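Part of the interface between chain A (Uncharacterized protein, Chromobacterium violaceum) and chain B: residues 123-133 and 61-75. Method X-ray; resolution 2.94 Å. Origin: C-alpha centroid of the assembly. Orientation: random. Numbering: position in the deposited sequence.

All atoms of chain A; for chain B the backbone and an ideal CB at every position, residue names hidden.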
# COMPACT_ATOMS: atom_id res chain seq x y z
N ALA A 123 -14.62 6.65 14.37
CA ALA A 123 -14.89 5.41 13.70
C ALA A 123 -13.64 4.85 13.04
O ALA A 123 -13.35 3.67 13.21
CB ALA A 123 -16.01 5.57 12.69
N PHE A 124 -12.89 5.68 12.31
CA PHE A 124 -11.74 5.18 11.53
C PHE A 124 -10.59 4.65 12.40
O PHE A 124 -9.92 3.68 12.04
CB PHE A 124 -11.21 6.23 10.54
CG PHE A 124 -10.23 5.67 9.54
CD1 PHE A 124 -10.68 4.96 8.43
CD2 PHE A 124 -8.86 5.80 9.74
CE1 PHE A 124 -9.78 4.41 7.53
CE2 PHE A 124 -7.97 5.25 8.85
CZ PHE A 124 -8.43 4.56 7.75
N ALA A 125 -10.38 5.29 13.55
CA ALA A 125 -9.28 4.95 14.45
C ALA A 125 -9.16 3.44 14.76
O ALA A 125 -8.12 2.85 14.45
CB ALA A 125 -9.37 5.77 15.74
N PRO A 126 -10.20 2.80 15.32
CA PRO A 126 -9.97 1.41 15.65
C PRO A 126 -9.77 0.52 14.41
O PRO A 126 -8.94 -0.41 14.45
CB PRO A 126 -11.23 1.01 16.41
CG PRO A 126 -12.25 1.95 15.98
CD PRO A 126 -11.55 3.23 15.71
N LEU A 127 -10.48 0.81 13.32
CA LEU A 127 -10.30 0.01 12.11
C LEU A 127 -8.85 0.12 11.67
O LEU A 127 -8.24 -0.86 11.23
CB LEU A 127 -11.26 0.42 10.98
CG LEU A 127 -12.76 0.43 11.33
CD1 LEU A 127 -13.64 0.96 10.21
CD2 LEU A 127 -13.25 -0.95 11.76
N ALA A 128 -8.26 1.31 11.81
CA ALA A 128 -6.90 1.48 11.38
C ALA A 128 -5.95 0.67 12.27
O ALA A 128 -5.09 -0.03 11.75
CB ALA A 128 -6.53 2.92 11.37
N ARG A 129 -6.14 0.74 13.58
CA ARG A 129 -5.34 -0.04 14.54
C ARG A 129 -5.44 -1.53 14.25
O ARG A 129 -4.43 -2.24 14.12
CB ARG A 129 -5.79 0.22 15.99
CG ARG A 129 -5.77 1.69 16.41
CD ARG A 129 -5.73 1.87 17.94
NE ARG A 129 -5.72 3.30 18.28
CZ ARG A 129 -6.78 4.01 18.66
NH1 ARG A 129 -7.97 3.43 18.79
NH2 ARG A 129 -6.65 5.31 18.93
N ALA A 130 -6.68 -1.98 14.12
CA ALA A 130 -6.98 -3.36 13.83
C ALA A 130 -6.33 -3.80 12.52
O ALA A 130 -5.65 -4.83 12.48
CB ALA A 130 -8.48 -3.56 13.78
N GLY A 131 -6.53 -3.01 11.48
CA GLY A 131 -5.90 -3.28 10.19
C GLY A 131 -4.39 -3.41 10.23
O GLY A 131 -3.81 -4.27 9.59
N LEU A 132 -3.75 -2.56 11.02
CA LEU A 132 -2.32 -2.54 11.10
C LEU A 132 -1.79 -3.74 11.88
O LEU A 132 -0.80 -4.37 11.47
CB LEU A 132 -1.88 -1.24 11.72
CG LEU A 132 -0.40 -0.91 11.78
CD1 LEU A 132 0.26 -1.11 10.42
CD2 LEU A 132 -0.18 0.51 12.29
N GLU A 133 -2.44 -4.07 12.99
CA GLU A 133 -2.00 -5.18 13.83
C GLU A 133 -2.17 -6.47 13.03
O GLU A 133 -1.28 -7.32 13.02
CB GLU A 133 -2.73 -5.19 15.17
CG GLU A 133 -2.51 -6.42 16.10
CD GLU A 133 -1.15 -6.46 16.83
OE1 GLU A 133 -0.70 -5.42 17.39
OE2 GLU A 133 -0.53 -7.56 16.86
N UNK B 61 6.14 -5.93 2.92
CA UNK B 61 5.14 -6.86 3.43
C UNK B 61 4.10 -6.16 4.30
O UNK B 61 2.90 -6.22 4.00
CB UNK B 61 5.82 -7.97 4.23
N UNK B 62 4.58 -5.50 5.36
CA UNK B 62 3.72 -4.82 6.31
C UNK B 62 2.88 -3.79 5.58
O UNK B 62 1.67 -3.73 5.79
CB UNK B 62 4.54 -4.16 7.42
N UNK B 63 3.51 -3.02 4.70
CA UNK B 63 2.75 -2.04 3.96
C UNK B 63 1.58 -2.74 3.24
O UNK B 63 0.41 -2.46 3.53
CB UNK B 63 3.65 -1.30 2.97
N UNK B 64 1.91 -3.64 2.31
CA UNK B 64 0.90 -4.24 1.45
C UNK B 64 -0.25 -4.79 2.30
O UNK B 64 -1.38 -4.32 2.20
CB UNK B 64 1.51 -5.35 0.59
N UNK B 65 0.07 -5.75 3.17
CA UNK B 65 -0.88 -6.35 4.08
C UNK B 65 -1.74 -5.30 4.78
O UNK B 65 -2.96 -5.37 4.75
CB UNK B 65 -0.14 -7.20 5.12
N UNK B 66 -1.12 -4.32 5.41
CA UNK B 66 -1.90 -3.37 6.20
C UNK B 66 -2.87 -2.59 5.33
O UNK B 66 -4.00 -2.32 5.72
CB UNK B 66 -0.97 -2.40 6.94
N UNK B 67 -2.45 -2.24 4.13
CA UNK B 67 -3.33 -1.54 3.22
C UNK B 67 -4.48 -2.46 2.85
O UNK B 67 -5.63 -2.04 2.75
CB UNK B 67 -2.58 -1.07 1.97
N UNK B 68 -4.16 -3.73 2.66
CA UNK B 68 -5.17 -4.74 2.40
C UNK B 68 -6.18 -4.73 3.54
O UNK B 68 -7.34 -4.36 3.37
CB UNK B 68 -4.54 -6.12 2.24
N UNK B 69 -5.71 -5.10 4.72
CA UNK B 69 -6.57 -5.15 5.87
C UNK B 69 -7.45 -3.92 5.98
O UNK B 69 -8.67 -4.04 6.02
CB UNK B 69 -5.73 -5.31 7.14
N UNK B 70 -6.85 -2.74 5.98
CA UNK B 70 -7.60 -1.56 6.40
C UNK B 70 -8.72 -1.27 5.40
O UNK B 70 -9.85 -0.95 5.78
CB UNK B 70 -6.67 -0.35 6.53
N UNK B 71 -8.40 -1.44 4.12
CA UNK B 71 -9.36 -1.19 3.06
C UNK B 71 -10.56 -2.09 3.22
O UNK B 71 -11.68 -1.67 2.93
CB UNK B 71 -8.72 -1.39 1.69
N UNK B 72 -10.35 -3.31 3.70
CA UNK B 72 -11.47 -4.24 3.88
C UNK B 72 -12.31 -3.84 5.08
O UNK B 72 -13.53 -3.74 4.99
CB UNK B 72 -10.96 -5.67 4.05
N UNK B 73 -11.62 -3.58 6.19
CA UNK B 73 -12.27 -3.24 7.45
C UNK B 73 -13.08 -1.95 7.36
O UNK B 73 -14.13 -1.84 7.99
CB UNK B 73 -11.22 -3.11 8.56
N UNK B 74 -12.61 -0.98 6.57
CA UNK B 74 -13.29 0.31 6.39
C UNK B 74 -14.35 0.33 5.27
O UNK B 74 -15.03 1.34 5.07
CB UNK B 74 -12.24 1.39 6.10
N UNK B 75 -14.48 -0.79 4.56
CA UNK B 75 -15.51 -0.99 3.53
C UNK B 75 -15.39 -0.01 2.37
O UNK B 75 -16.38 0.52 1.86
CB UNK B 75 -16.90 -0.86 4.15

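The two helices, from two copies of one protein, cross in a largely antiparallel sense, with 141° between their N-to-C directions and axes 7.7 Å apart at the closest. No hydrogen bond links the stretches, so fit depends on shape and apolar character.

Position 61 lies out of reach of chain A, which sets no preference there; it is B:Leu61. At position 62 CA-to-CB points sideways, and nothing of the chain A stretch lies near the ideal CB, but A:Leu132 is within range of a longer chain. Leucine, methionine or isoleucine would suit; the residue is B:Leu62, whose CD1 comes 3.9 Å from A:Leu132 CD1. Positions 63, 64 and 65 point away, lie out of reach or point sideways without contact, and many helix-compatible residues would serve: they are B:Phe63, B:Ser64 and B:Ala65.

Position 66 points toward chain A, its ideal CB already 3.9 Å from A:Leu132 CD1 and 4.3 Å from A:Gly131 O. A small residue, alanine or perhaps serine, is well matched. B:Ala66 touches A:Leu132 CD1 through its CB at 3.9 Å.

Position 67 points away and position 68 sideways, both without contact, so chain A leaves them open. They are B:Met67, present as selenomethionine, and B:Asp68.

Position 69 points toward chain A, but its ideal CB is a tight 3.3 Å from A:Gly131 O. A side chain can be accommodated if it turns aside beyond CB, and a flexible or polar one such as glutamine, glutamate or lysine is plausible. B:Gln69 adopts m for chi1 and chi2 and makes its closest contact through CB; its amide nitrogen is satisfied elsewhere in the structure.

Position 70 faces the most distinctive feature of chain A. Its CA is 4.5 Å from that of A:Gly131, where no side chain fills the space, and A:Phe124, A:Ala128 and A:Leu132 complete an apolar hollow. Although CA-to-CB points sideways, a branched or long aliphatic residue could reach in: isoleucine, leucine, valine or methionine. B:Ile70 is a knob in this hole, with CG1 3.5 Å from A:Gly131 CA and CG2 3.8 Å from A:Phe124 CZ. An ideal CB on A:Gly131 would lie 2.1 Å from B:Ile70 CG1, so the close packing relies on the glycine.

Position 71 points away and position 72 is out of reach, so chain A sets no preference at either and many residues would do. B:Ser71 OG donates a very short 2.5 Å bond to B:Met67 O, and B:Arg72 NH1 forms a salt bridge with B:Asp68 OD1 at 2.9 Å.

Position 73 points toward A:Leu127, with A:Ala130 nearby, and favours leucine or methionine. B:Leu73 places CD1 4.0 Å from A:Ala130 CB and 3.5 Å from A:Gly131 N.

Position 74 points toward A:Phe124 and A:Leu127, leaving little depth, so alanine fits; B:Ala74 CB is 4.1 Å from A:Phe124 CE1. Position 75 has positive phi in a Schellman motif, which favours glycine or asparagine, yet the residue is B:Glu75, without contact to chain A.

Chain B, residues 61-75: LLFSAAMDQISRLAE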
# COMPACT_ATOMS: atom_id res chain seq x y z
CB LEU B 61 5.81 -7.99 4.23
CG LEU B 61 6.56 -8.97 3.31
CD1 LEU B 61 7.27 -10.06 4.11
CD2 LEU B 61 5.64 -9.61 2.25
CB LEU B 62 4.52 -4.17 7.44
CG LEU B 62 3.86 -3.28 8.52
CD1 LEU B 62 2.71 -3.94 9.25
CD2 LEU B 62 4.87 -2.80 9.54
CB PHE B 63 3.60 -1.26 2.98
CG PHE B 63 2.82 -0.22 2.26
CD1 PHE B 63 2.16 -0.51 1.08
CD2 PHE B 63 2.69 1.05 2.79
CE1 PHE B 63 1.40 0.45 0.42
CE2 PHE B 63 1.94 2.03 2.12
CZ PHE B 63 1.28 1.73 0.94
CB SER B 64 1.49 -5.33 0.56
OG SER B 64 0.48 -6.09 -0.08
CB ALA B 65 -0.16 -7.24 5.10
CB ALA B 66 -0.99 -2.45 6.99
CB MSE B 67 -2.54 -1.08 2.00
CG MSE B 67 -1.41 -0.18 2.41
SE MSE B 67 -2.21 1.40 3.20
CE MSE B 67 -2.94 2.13 1.55
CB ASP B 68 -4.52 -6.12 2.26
CG ASP B 68 -5.50 -7.17 1.86
OD1 ASP B 68 -5.96 -7.10 0.70
OD2 ASP B 68 -5.83 -8.05 2.69
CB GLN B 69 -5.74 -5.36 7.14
CG GLN B 69 -5.08 -6.72 7.19
CD GLN B 69 -6.10 -7.84 7.22
OE1 GLN B 69 -7.23 -7.64 7.67
NE2 GLN B 69 -5.70 -9.01 6.76
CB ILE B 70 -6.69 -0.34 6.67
CG1 ILE B 70 -5.71 -0.66 7.82
CG2 ILE B 70 -7.52 0.90 7.02
CD1 ILE B 70 -4.52 0.26 7.93
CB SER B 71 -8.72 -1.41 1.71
OG SER B 71 -7.46 -0.77 1.67
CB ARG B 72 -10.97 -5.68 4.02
CG ARG B 72 -12.04 -6.72 3.73
CD ARG B 72 -11.45 -8.12 3.63
NE ARG B 72 -10.56 -8.25 2.48
CZ ARG B 72 -9.24 -8.15 2.54
NH1 ARG B 72 -8.51 -8.28 1.44
NH2 ARG B 72 -8.63 -7.92 3.70
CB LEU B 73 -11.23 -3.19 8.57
CG LEU B 73 -10.39 -4.46 8.83
CD1 LEU B 73 -9.43 -4.28 9.98
CD2 LEU B 73 -11.25 -5.69 9.08
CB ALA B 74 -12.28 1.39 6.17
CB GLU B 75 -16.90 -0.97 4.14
CG GLU B 75 -17.07 -2.03 5.20
CD GLU B 75 -18.36 -1.87 5.95
OE1 GLU B 75 -18.77 -0.72 6.22
OE2 GLU B 75 -18.98 -2.91 6.28
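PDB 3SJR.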